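Local coordinates for protein polyketide synthase (PDB 4GOX) that probably transfers a sulfo group from 3'-phosphoadenosine-5'-phosphosulfate to an intermediate of olefin synthesis, as the sulfotransferase domain of an olefin synthase, at residues A[73-76]-A[77-80]; A[89-92]-A[93-96]; A[100-104]-A[105-109]. All blocks are in the same frame, centred on the assembly; numbering follows the deposited sequence.

Three helix-end contacts follow one another along the chain, all on the same side of its centre. Contact 1 turns the chain into helix 79-88, contact 2 starts helix 92-104 by capping it, and contact 3 closes that same helix with a Schellman motif. Centre to centre they are about 14 Å (contacts 1 and 2), about 15 Å (1 and 3) and about 16 Å (2 and 3) apart. Contacts 1 and 3 touch directly, Leu80 CD2 lying 4.1 Å from Trp102 CZ3, whereas contact 2 adjoins contact 3 through the helix they share. Contact 1 is partly buried, and its Leu76 side chain is about 11 Å from the bound adenosine-3'-5'-diphosphate; contacts 2 and 3 are surface features.

Contact 1. Residues A[73-76]-A[77-80]; sequences LSHL and GEGL
A type II beta turn from His75 to Glu78 leads the chain into helix 79-88, and the side chains of its two end residues also pair with each other. The backbone bond of the turn runs from Glu78 N to His75 O at 3.1 Å, the donor coming from above the carbonyl plane. Beside it the imidazole and the carboxylate lie alongside each other, pointing the same way, with their planes 48° apart. His75 ND1 donates to Glu78 OE2 at 2.7 Å, reaching that oxygen on its syn side but out of the carboxylate plane, with a bent N-H...O angle of 142°. With His75 CG anti to the carbonyl carbon (chi1 -57°), ND1 comes within range of the glutamate, whose chain is extended beyond CG. Two bonds therefore join the turn ends. Gly77 takes positive phi, where a CB would clash with Leu76 O; its own carbonyl receives Leu80 N and also Arg67 NH2. The Leu76 side chain packs against Leu71 and His57. At the start of the turn lies an ST turn: Leu76 N donates to Ser74 OG at 3.2 Å.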
loop_
_atom_site.group_PDB
_atom_site.type_symbol
_atom_site.label_atom_id
_atom_site.label_comp_id
_atom_site.label_asym_id
_atom_site.label_seq_id
_atom_site.Cartn_x
_atom_site.Cartn_y
_atom_site.Cartn_z
ATOM N N LEU A 73 3.857 0.466 21.234
ATOM C CA LEU A 73 3.233 -0.837 21.506
ATOM C C LEU A 73 2.527 -1.461 20.296
ATOM O O LEU A 73 2.632 -2.678 20.091
ATOM C CB LEU A 73 2.268 -0.748 22.719
ATOM C CG LEU A 73 1.123 0.287 22.652
ATOM C CD1 LEU A 73 -0.214 -0.386 22.383
ATOM C CD2 LEU A 73 1.045 1.088 23.932
ATOM N N SER A 74 1.793 -0.616 19.521
ATOM C CA SER A 74 1.000 -0.940 18.333
ATOM C C SER A 74 1.619 -1.996 17.435
ATOM O O SER A 74 2.835 -1.992 17.190
ATOM C CB SER A 74 0.708 0.324 17.527
ATOM O OG SER A 74 0.044 0.042 16.305
ATOM N N HIS A 75 0.762 -2.875 16.913
ATOM C CA HIS A 75 1.174 -3.947 16.021
ATOM C C HIS A 75 1.448 -3.467 14.598
ATOM O O HIS A 75 2.074 -4.198 13.829
ATOM C CB HIS A 75 0.167 -5.103 16.067
ATOM C CG HIS A 75 -0.035 -5.656 17.446
ATOM N ND1 HIS A 75 1.040 -6.009 18.254
ATOM C CD2 HIS A 75 -1.183 -5.908 18.115
ATOM C CE1 HIS A 75 0.512 -6.451 19.382
ATOM N NE2 HIS A 75 -0.821 -6.414 19.346
ATOM N N LEU A 76 1.004 -2.232 14.250
ATOM C CA LEU A 76 1.232 -1.612 12.945
ATOM C C LEU A 76 2.739 -1.437 12.756
ATOM O O LEU A 76 3.405 -0.907 13.638
ATOM C CB LEU A 76 0.476 -0.254 12.849
ATOM C CG LEU A 76 0.758 0.676 11.631
ATOM C CD1 LEU A 76 0.402 0.016 10.271
ATOM C CD2 LEU A 76 0.012 1.995 11.773
ATOM N N GLY A 77 3.266 -1.941 11.647
ATOM C CA GLY A 77 4.698 -1.891 11.362
ATOM C C GLY A 77 5.432 -3.208 11.604
ATOM O O GLY A 77 6.585 -3.357 11.187
ATOM N N GLU A 78 4.756 -4.189 12.253
ATOM C CA GLU A 78 5.269 -5.550 12.504
ATOM C C GLU A 78 5.656 -6.253 11.193
ATOM O O GLU A 78 6.411 -7.230 11.222
ATOM C CB GLU A 78 4.241 -6.401 13.261
ATOM C CG GLU A 78 4.467 -6.430 14.761
ATOM C CD GLU A 78 3.312 -6.926 15.612
ATOM O OE1 GLU A 78 2.427 -7.640 15.084
ATOM O OE2 GLU A 78 3.301 -6.602 16.822
ATOM N N GLY A 79 5.152 -5.741 10.069
ATOM C CA GLY A 79 5.480 -6.233 8.741
ATOM C C GLY A 79 6.957 -6.084 8.428
ATOM O O GLY A 79 7.494 -6.828 7.596
ATOM N N LEU A 80 7.627 -5.092 9.088
ATOM C CA LEU A 80 9.070 -4.905 8.944
ATOM C C LEU A 80 9.784 -6.126 9.580
ATOM O O LEU A 80 10.715 -6.652 8.971
ATOM C CB LEU A 80 9.565 -3.598 9.593
ATOM C CG LEU A 80 11.095 -3.398 9.613
ATOM C CD1 LEU A 80 11.664 -3.206 8.204
ATOM C CD2 LEU A 80 11.491 -2.248 10.539
#

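Contact 2. Residues A[89-92]-A[93-96]; sequences NLTP and EASQ
Thr91 caps the start of helix 92-104, and the contact around it divides into a close-packed inner face and an open outer one. At the N-cap, Thr91 OG1 takes the N-H of Ala94 in a weak bond of 3.3 Å. The hydroxyl reaches it because chi1 of 55° places OG1 between the backbone N and the carbonyl carbon, while CG2 lies anti to that carbon. The same oxygen also sits 3.2 Å from Ala94 CB, so it is closely fitted against the first turn. The i to i+4 backbone bonds of the helix begin here as well: Ser95 N donates to Thr91 O at 2.9 Å, approaching nearly head-on with a C=O...N angle of 161°, and Gln96 N donates to Pro92 O in an almost straight bond, its N-H...O angle 176°.

The tight side faces helix 79-88. Ser95 is buried, its CB close to the carbonyl oxygens of Thr91 and Pro92, its side chain touching Leu84 and Met85, and its OG bonded to Gln81 O. The Gln96 amide bonds outside the cap, OE1 to Gln81 NE2 and NE2 to Asn100 OD1; these bonds tie the new helix to the preceding one and to its own next turn.

Separately, the partly exposed Leu90 makes a modest apolar touch on the first turn, CG to Ala94 CB at 4.0 Å.

The loose side is formed by exposed Pro92 and Glu93, with CB of exposed Thr91 at its margin. The Pro92 ring and the Glu93 side chain run alongside each other in the same direction, the glutamate bent at chi2. Its carboxylate meets carbon rather than a donor across this contact: OE1 lies 3.6 Å from Pro92 CD and 3.7 Å from Thr91 CB.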
loop_
_atom_site.group_PDB
_atom_site.type_symbol
_atom_site.label_atom_id
_atom_site.label_comp_id
_atom_site.label_asym_id
_atom_site.label_seq_id
_atom_site.Cartn_x
_atom_site.Cartn_y
_atom_site.Cartn_z
ATOM N N ASN A 89 16.142 -15.253 7.114
ATOM C CA ASN A 89 15.929 -16.545 7.797
ATOM C C ASN A 89 16.097 -16.386 9.315
ATOM O O ASN A 89 16.835 -17.149 9.964
ATOM C CB ASN A 89 16.824 -17.664 7.224
ATOM C CG ASN A 89 16.556 -18.002 5.780
ATOM O OD1 ASN A 89 15.848 -18.965 5.465
ATOM N ND2 ASN A 89 17.159 -17.244 4.871
ATOM N N LEU A 90 15.404 -15.378 9.858
ATOM C CA LEU A 90 15.416 -14.979 11.266
ATOM C C LEU A 90 14.185 -15.467 12.049
ATOM O O LEU A 90 13.122 -15.711 11.481
ATOM C CB LEU A 90 15.498 -13.435 11.351
ATOM C CG LEU A 90 16.853 -12.745 11.531
ATOM C CD1 LEU A 90 17.984 -13.409 10.746
ATOM C CD2 LEU A 90 16.761 -11.265 11.164
ATOM N N THR A 91 14.345 -15.585 13.367
ATOM C CA THR A 91 13.301 -15.960 14.323
ATOM C C THR A 91 12.590 -14.639 14.744
ATOM O O THR A 91 13.170 -13.571 14.505
ATOM C CB THR A 91 13.965 -16.647 15.539
ATOM O OG1 THR A 91 14.975 -15.780 16.083
ATOM C CG2 THR A 91 14.572 -18.041 15.194
ATOM N N PRO A 92 11.396 -14.673 15.404
ATOM C CA PRO A 92 10.746 -13.413 15.827
ATOM C C PRO A 92 11.608 -12.556 16.758
ATOM O O PRO A 92 11.680 -11.332 16.599
ATOM C CB PRO A 92 9.480 -13.895 16.554
ATOM C CG PRO A 92 9.210 -15.245 15.999
ATOM C CD PRO A 92 10.565 -15.840 15.773
ATOM N N GLU A 93 12.287 -13.222 17.709
ATOM C CA GLU A 93 13.142 -12.620 18.720
ATOM C C GLU A 93 14.331 -11.941 18.064
ATOM O O GLU A 93 14.637 -10.800 18.409
ATOM C CB GLU A 93 13.602 -13.685 19.738
ATOM C CG GLU A 93 12.472 -14.411 20.465
ATOM C CD GLU A 93 11.693 -15.463 19.684
ATOM O OE1 GLU A 93 12.306 -16.182 18.860
ATOM O OE2 GLU A 93 10.464 -15.563 19.900
ATOM N N ALA A 94 14.990 -12.631 17.104
ATOM C CA ALA A 94 16.136 -12.089 16.373
ATOM C C ALA A 94 15.704 -10.921 15.483
ATOM O O ALA A 94 16.478 -9.974 15.310
ATOM C CB ALA A 94 16.790 -13.167 15.530
ATOM N N SER A 95 14.468 -10.990 14.919
ATOM C CA SER A 95 13.913 -9.936 14.066
ATOM C C SER A 95 13.707 -8.673 14.901
ATOM O O SER A 95 14.271 -7.631 14.571
ATOM C CB SER A 95 12.594 -10.380 13.441
ATOM O OG SER A 95 12.485 -9.857 12.127
ATOM N N GLN A 96 12.951 -8.797 16.014
ATOM C CA GLN A 96 12.682 -7.739 16.980
ATOM C C GLN A 96 13.987 -7.077 17.483
ATOM O O GLN A 96 14.050 -5.851 17.541
ATOM C CB GLN A 96 11.841 -8.287 18.150
ATOM C CG GLN A 96 11.159 -7.221 19.006
ATOM C CD GLN A 96 10.191 -6.358 18.224
ATOM O OE1 GLN A 96 9.075 -6.773 17.885
ATOM N NE2 GLN A 96 10.607 -5.135 17.920
#

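Contact 3. Residues A[100-104]-A[105-109]; sequences NQWVK and ANTPI
The indole of Trp102 is the flat group of this helix C-terminus, where a Schellman motif ends helix 92-104, and Thr107 meets it obliquely at the five-membered ring. The nearest approach there is Trp102 CD1 to Thr107 OG1, 3.6 Å, with the Thr107 methyl CG2 3.8 Å from the same carbon. Elsewhere the indole packs edge-to-face with Tyr115 and against Leu84, Met64 and Ile112, joining three neighbouring helices. Asn106 turns the chain out of the helix with positive phi (50°), and two bonds reach back into the last turn. Asn106 N donates to Val103 O from well above the carbonyl plane, whereas Thr107 N reaches Trp102 O at 2.9 Å with a nearly straight N-H...O angle of 172°. Trp102 O is gripped twice, since Thr107 OG1 also donates to it. Thr107 chi1 (-55°) sets the hydroxyl beside its own backbone N, facing that carbonyl, while CG2 falls near the indole. Replacing Thr107 with alanine would probably leave Trp102 O with just the backbone donor of this pair and open a gap beside CD1. The hydroxyl bond, Thr107 OG1 to Trp102 O at 3.1 Å, lies in the carbonyl plane on a lone pair.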
loop_
_atom_site.group_PDB
_atom_site.type_symbol
_atom_site.label_atom_id
_atom_site.label_comp_id
_atom_site.label_asym_id
_atom_site.label_seq_id
_atom_site.Cartn_x
_atom_site.Cartn_y
_atom_site.Cartn_z
ATOM N N ASN A 100 15.001 -3.234 17.380
ATOM C CA ASN A 100 15.372 -2.583 18.648
ATOM C C ASN A 100 16.735 -1.897 18.582
ATOM O O ASN A 100 16.935 -0.848 19.204
ATOM C CB ASN A 100 15.304 -3.572 19.821
ATOM C CG ASN A 100 13.896 -3.994 20.221
ATOM O OD1 ASN A 100 12.883 -3.609 19.614
ATOM N ND2 ASN A 100 13.800 -4.802 21.268
ATOM N N GLN A 101 17.646 -2.467 17.795
ATOM C CA GLN A 101 18.984 -1.928 17.586
ATOM C C GLN A 101 18.954 -0.722 16.650
ATOM O O GLN A 101 19.666 0.261 16.873
ATOM C CB GLN A 101 19.944 -3.037 17.126
ATOM C CG GLN A 101 20.739 -3.697 18.283
ATOM C CD GLN A 101 20.014 -3.807 19.628
ATOM O OE1 GLN A 101 20.178 -2.966 20.528
ATOM N NE2 GLN A 101 19.208 -4.852 19.801
ATOM N N TRP A 102 18.084 -0.774 15.623
ATOM C CA TRP A 102 17.909 0.342 14.700
ATOM C C TRP A 102 17.289 1.514 15.441
ATOM O O TRP A 102 17.730 2.652 15.261
ATOM C CB TRP A 102 17.013 -0.073 13.547
ATOM C CG TRP A 102 17.713 -0.824 12.461
ATOM C CD1 TRP A 102 18.989 -0.629 12.012
ATOM C CD2 TRP A 102 17.092 -1.724 11.539
ATOM N NE1 TRP A 102 19.220 -1.406 10.898
ATOM C CE2 TRP A 102 18.067 -2.082 10.581
ATOM C CE3 TRP A 102 15.789 -2.244 11.415
ATOM C CZ2 TRP A 102 17.797 -2.974 9.542
ATOM C CZ3 TRP A 102 15.519 -3.126 10.381
ATOM C CH2 TRP A 102 16.515 -3.482 9.460
ATOM N N VAL A 103 16.308 1.207 16.324
ATOM C CA VAL A 103 15.600 2.148 17.191
ATOM C C VAL A 103 16.592 2.882 18.093
ATOM O O VAL A 103 16.595 4.119 18.117
ATOM C CB VAL A 103 14.446 1.452 17.974
ATOM C CG1 VAL A 103 13.981 2.291 19.161
ATOM C CG2 VAL A 103 13.267 1.138 17.049
ATOM N N LYS A 104 17.464 2.115 18.801
ATOM C CA LYS A 104 18.486 2.652 19.701
ATOM C C LYS A 104 19.482 3.523 18.954
ATOM O O LYS A 104 19.877 4.567 19.470
ATOM C CB LYS A 104 19.212 1.515 20.436
ATOM C CG LYS A 104 18.491 1.058 21.698
ATOM C CD LYS A 104 19.121 -0.213 22.269
ATOM C CE LYS A 104 18.831 -0.404 23.738
ATOM N NZ LYS A 104 19.749 0.396 24.593
ATOM N N ALA A 105 19.866 3.110 17.735
ATOM C CA ALA A 105 20.812 3.849 16.894
ATOM C C ALA A 105 20.149 5.053 16.160
ATOM O O ALA A 105 20.857 5.803 15.469
ATOM C CB ALA A 105 21.453 2.901 15.887
ATOM N N ASN A 106 18.802 5.237 16.328
ATOM C CA ASN A 106 17.979 6.283 15.660
ATOM C C ASN A 106 18.255 6.243 14.157
ATOM O O ASN A 106 18.549 7.266 13.528
ATOM C CB ASN A 106 18.237 7.697 16.245
ATOM C CG ASN A 106 17.539 7.955 17.550
ATOM O OD1 ASN A 106 16.308 7.946 17.641
ATOM N ND2 ASN A 106 18.309 8.243 18.583
ATOM N N THR A 107 18.235 5.021 13.606
ATOM C CA THR A 107 18.557 4.755 12.214
ATOM C C THR A 107 17.609 5.467 11.235
ATOM O O THR A 107 16.405 5.261 11.312
ATOM C CB THR A 107 18.724 3.245 11.978
ATOM O OG1 THR A 107 19.711 2.753 12.893
ATOM C CG2 THR A 107 19.140 2.930 10.553
ATOM N N PRO A 108 18.157 6.326 10.337
ATOM C CA PRO A 108 17.305 7.023 9.360
ATOM C C PRO A 108 16.509 6.050 8.497
ATOM O O PRO A 108 17.024 4.991 8.095
ATOM C CB PRO A 108 18.313 7.805 8.514
ATOM C CG PRO A 108 19.509 7.979 9.399
ATOM C CD PRO A 108 19.578 6.721 10.193
ATOM N N ILE A 109 15.240 6.398 8.225
ATOM C CA ILE A 109 14.346 5.581 7.400
ATOM C C ILE A 109 14.937 5.370 5.992
ATOM O O ILE A 109 14.770 4.288 5.408
ATOM C CB ILE A 109 12.914 6.185 7.445
ATOM C CG1 ILE A 109 12.233 6.017 8.833
ATOM C CG2 ILE A 109 12.031 5.892 6.231
ATOM C CD1 ILE A 109 11.938 4.699 9.356
#